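Local coordinates for protein pullulanase (Klebsiella oxytoca, PDB 2YOC) that hydrolyses the alpha-1,6-glucosidic linkages of pullulan and related branched dextrins as an endo-acting glycosyl hydrolase exported by type 2 secretion, at residues 20-28 / 198-208. Sequence-based numbering, arbitrary orientation.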
loop_
_atom_site.group_PDB
_atom_site.type_symbol
_atom_site.label_atom_id
_atom_site.label_comp_id
_atom_site.label_asym_id
_atom_site.label_seq_id
_atom_site.Cartn_x
_atom_site.Cartn_y
_atom_site.Cartn_z
ATOM N N ASP B 20 -37.480 57.930 5.917
ATOM C CA ASP B 20 -36.395 56.944 5.796
ATOM C C ASP B 20 -35.127 57.336 6.592
ATOM O O ASP B 20 -34.611 58.451 6.442
ATOM C CB ASP B 20 -36.076 56.660 4.317
ATOM C CG ASP B 20 -35.674 55.218 4.026
ATOM O OD1 ASP B 20 -35.849 54.347 4.931
ATOM O OD2 ASP B 20 -35.200 54.949 2.895
ATOM N N VAL B 21 -34.644 56.411 7.438
ATOM C CA VAL B 21 -33.506 56.585 8.353
ATOM C C VAL B 21 -32.203 57.100 7.723
ATOM O O VAL B 21 -31.771 56.615 6.676
ATOM C CB VAL B 21 -33.256 55.333 9.245
ATOM C CG1 VAL B 21 -32.419 55.671 10.482
ATOM C CG2 VAL B 21 -34.567 54.657 9.648
ATOM N N VAL B 22 -31.571 58.075 8.390
ATOM C CA VAL B 22 -30.289 58.607 7.956
ATOM C C VAL B 22 -29.178 57.871 8.667
ATOM O O VAL B 22 -29.216 57.744 9.892
ATOM C CB VAL B 22 -30.190 60.143 8.104
ATOM C CG1 VAL B 22 -28.736 60.615 8.241
ATOM C CG2 VAL B 22 -30.871 60.826 6.929
ATOM N N VAL B 23 -28.189 57.384 7.897
ATOM C CA VAL B 23 -27.018 56.728 8.456
ATOM C C VAL B 23 -26.099 57.801 9.027
ATOM O O VAL B 23 -25.813 58.799 8.367
ATOM C CB VAL B 23 -26.340 55.751 7.468
ATOM C CG1 VAL B 23 -25.024 55.199 8.027
ATOM C CG2 VAL B 23 -27.291 54.598 7.128
ATOM N N ARG B 24 -25.743 57.647 10.300
ATOM C CA ARG B 24 -24.908 58.607 11.005
ATOM C C ARG B 24 -23.868 57.948 11.918
ATOM O O ARG B 24 -24.002 56.776 12.284
ATOM C CB ARG B 24 -25.767 59.640 11.768
ATOM C CG ARG B 24 -26.919 59.054 12.585
ATOM C CD ARG B 24 -27.454 60.060 13.585
ATOM N NE ARG B 24 -26.674 60.138 14.824
ATOM C CZ ARG B 24 -26.899 59.384 15.896
ATOM N NH1 ARG B 24 -27.850 58.457 15.876
ATOM N NH2 ARG B 24 -26.164 59.538 16.991
ATOM N N LEU B 25 -22.818 58.707 12.247
ATOM C CA LEU B 25 -21.710 58.286 13.110
ATOM C C LEU B 25 -22.173 58.184 14.588
ATOM O O LEU B 25 -23.175 58.820 14.909
ATOM C CB LEU B 25 -20.584 59.332 12.969
ATOM C CG LEU B 25 -19.391 58.978 12.069
ATOM C CD1 LEU B 25 -19.781 58.911 10.628
ATOM C CD2 LEU B 25 -18.288 59.991 12.207
ATOM N N PRO B 26 -21.500 57.440 15.518
ATOM C CA PRO B 26 -21.964 57.419 16.928
ATOM C C PRO B 26 -22.004 58.796 17.593
ATOM O O PRO B 26 -21.168 59.628 17.251
ATOM C CB PRO B 26 -20.954 56.491 17.627
ATOM C CG PRO B 26 -19.743 56.510 16.777
ATOM C CD PRO B 26 -20.295 56.610 15.363
ATOM N N ASP B 27 -23.004 59.068 18.480
ATOM C CA ASP B 27 -23.132 60.378 19.157
ATOM C C ASP B 27 -22.035 60.602 20.202
ATOM O O ASP B 27 -22.255 60.509 21.407
ATOM C CB ASP B 27 -24.552 60.658 19.695
ATOM C CG ASP B 27 -24.818 62.112 20.101
ATOM O OD1 ASP B 27 -24.036 63.010 19.687
ATOM O OD2 ASP B 27 -25.834 62.357 20.787
ATOM N N VAL B 28 -20.841 60.870 19.703
ATOM C CA VAL B 28 -19.608 61.101 20.445
ATOM C C VAL B 28 -18.921 62.243 19.694
ATOM O O VAL B 28 -18.785 62.155 18.471
ATOM C CB VAL B 28 -18.725 59.810 20.436
ATOM C CG1 VAL B 28 -17.274 60.121 20.848
ATOM C CG2 VAL B 28 -19.330 58.693 21.302
ATOM N N ALA B 198 -18.849 60.866 5.548
ATOM C CA ALA B 198 -19.718 61.459 6.543
ATOM C C ALA B 198 -19.447 62.974 6.520
ATOM O O ALA B 198 -18.286 63.390 6.392
ATOM C CB ALA B 198 -19.400 60.877 7.912
ATOM N N ASP B 199 -20.508 63.801 6.630
ATOM C CA ASP B 199 -20.377 65.270 6.633
ATOM C C ASP B 199 -19.871 65.801 7.999
ATOM O O ASP B 199 -19.466 65.000 8.852
ATOM C CB ASP B 199 -21.706 65.947 6.187
ATOM C CG ASP B 199 -22.937 65.699 7.055
ATOM O OD1 ASP B 199 -22.787 65.140 8.170
ATOM O OD2 ASP B 199 -24.046 66.109 6.640
ATOM N N GLY B 200 -19.927 67.131 8.189
ATOM C CA GLY B 200 -19.560 67.814 9.436
ATOM C C GLY B 200 -20.397 67.392 10.638
ATOM O O GLY B 200 -19.939 67.475 11.784
ATOM N N GLU B 201 -21.622 66.888 10.362
ATOM C CA GLU B 201 -22.599 66.381 11.330
ATOM C C GLU B 201 -22.470 64.854 11.512
ATOM O O GLU B 201 -23.182 64.269 12.338
ATOM C CB GLU B 201 -24.029 66.723 10.870
ATOM C CG GLU B 201 -24.404 68.195 10.956
ATOM C CD GLU B 201 -25.544 68.597 10.038
ATOM O OE1 GLU B 201 -26.632 67.981 10.123
ATOM O OE2 GLU B 201 -25.341 69.532 9.227
ATOM N N GLY B 202 -21.572 64.226 10.740
ATOM C CA GLY B 202 -21.339 62.784 10.770
ATOM C C GLY B 202 -22.463 61.979 10.148
ATOM O O GLY B 202 -22.728 60.858 10.588
ATOM N N LYS B 203 -23.127 62.542 9.107
ATOM C CA LYS B 203 -24.224 61.905 8.370
ATOM C C LYS B 203 -23.802 61.490 6.948
ATOM O O LYS B 203 -22.991 62.156 6.297
ATOM C CB LYS B 203 -25.448 62.827 8.283
ATOM C CG LYS B 203 -26.139 63.132 9.597
ATOM C CD LYS B 203 -27.401 63.950 9.334
ATOM C CE LYS B 203 -28.051 64.475 10.592
ATOM N NZ LYS B 203 -29.378 65.077 10.313
ATOM N N PHE B 204 -24.391 60.390 6.472
ATOM C CA PHE B 204 -24.170 59.867 5.135
ATOM C C PHE B 204 -25.345 60.348 4.325
ATOM O O PHE B 204 -26.437 59.763 4.345
ATOM C CB PHE B 204 -23.987 58.340 5.137
ATOM C CG PHE B 204 -22.689 57.918 5.802
ATOM C CD1 PHE B 204 -22.598 57.805 7.185
ATOM C CD2 PHE B 204 -21.555 57.652 5.045
ATOM C CE1 PHE B 204 -21.396 57.429 7.793
ATOM C CE2 PHE B 204 -20.355 57.270 5.659
ATOM C CZ PHE B 204 -20.282 57.161 7.025
ATOM N N THR B 205 -25.111 61.515 3.702
ATOM C CA THR B 205 -26.021 62.313 2.873
ATOM C C THR B 205 -26.031 61.912 1.376
ATOM O O THR B 205 -26.971 62.286 0.659
ATOM C CB THR B 205 -25.630 63.768 3.015
ATOM O OG1 THR B 205 -24.235 63.870 2.712
ATOM C CG2 THR B 205 -25.895 64.296 4.403
ATOM N N ASP B 206 -24.965 61.193 0.906
ATOM C CA ASP B 206 -24.825 60.702 -0.473
ATOM C C ASP B 206 -25.987 59.798 -0.837
ATOM O O ASP B 206 -26.531 59.096 0.016
ATOM C CB ASP B 206 -23.524 59.916 -0.685
ATOM C CG ASP B 206 -22.248 60.655 -0.377
ATOM O OD1 ASP B 206 -21.819 61.467 -1.228
ATOM O OD2 ASP B 206 -21.544 60.243 0.565
ATOM N N ARG B 207 -26.372 59.817 -2.106
ATOM C CA ARG B 207 -27.459 59.011 -2.651
ATOM C C ARG B 207 -27.200 57.509 -2.331
ATOM O O ARG B 207 -26.044 57.101 -2.223
ATOM C CB ARG B 207 -27.477 59.202 -4.180
ATOM C CG ARG B 207 -27.935 60.565 -4.731
ATOM C CD ARG B 207 -29.087 60.423 -5.730
ATOM N NE ARG B 207 -30.252 59.768 -5.115
ATOM C CZ ARG B 207 -31.447 59.623 -5.686
ATOM N NH1 ARG B 207 -31.670 60.096 -6.909
ATOM N NH2 ARG B 207 -32.427 59.004 -5.040
ATOM N N TYR B 208 -28.248 56.699 -2.173
ATOM C CA TYR B 208 -28.060 55.271 -1.908
ATOM C C TYR B 208 -29.161 54.466 -2.547
ATOM O O TYR B 208 -30.066 55.048 -3.140
ATOM C CB TYR B 208 -27.961 54.953 -0.398
ATOM C CG TYR B 208 -29.155 55.392 0.422
ATOM C CD1 TYR B 208 -29.217 56.672 0.969
ATOM C CD2 TYR B 208 -30.236 54.539 0.633
ATOM C CE1 TYR B 208 -30.323 57.091 1.705
ATOM C CE2 TYR B 208 -31.340 54.941 1.390
ATOM C CZ TYR B 208 -31.381 56.221 1.922
ATOM O OH TYR B 208 -32.471 56.653 2.648
#
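Leu25 and Phe204 meet through their side chains, beside a short antiparallel pairing of the N-terminal segment 20-28 with 198-208. Two backbone hydrogen bonds link the short, weakly bonded strands. Phe204 N donates to Val23 O (2.9 Å, 166° at the hydrogen). Leu25 N donates to Gly202 O at 2.7 Å. Between them Arg24 and Lys203 form a non-hydrogen-bonded pair with CA atoms 4.3 Å apart. Gly202 ends a type I turn starting at Asp199 and has positive phi, a conformation that favours glycine; Asp199 OD1 accepts Lys203 N, just past the turn, from above the carboxylate plane.

The Phe204 side chain can be traced outward. CB lies near Val23 O. With chi1 at -69°, CG sits beside the backbone N, and CD1 reaches Val23 CG1 (3.7 Å) while Val23 O lies at the ring edge, in its plane. CE1 meets Leu25 CD1 at 3.6 Å, and CZ remains near the same methyl. Ala198 CB covers one face, offset toward the rim, and also touches Leu25 CD1. On the other side of the strand pair, the Val22 side chain crosses the extended Lys203 chain at about a right angle, its CG1 nearest CD (3.8 Å).

At the far end Tyr208 OH donates to Asp20 OD2 (3.2 Å), approaching from above the carboxylate, 58° out of its plane. Arg187 lies against this end, in a cation-pi contact with Tyr208 and a hydrogen bond to Val21 O.

The 198-208 segment belongs to the pullulanase N2 domain. Val23 and Phe204 pack on strands 185-191 and 248-254, meeting Tyr189 and Ile252, while Arg24 makes backbone hydrogen bonds to Gly258 and Leu260, joining the chain's first modelled residues to that domain's sheet.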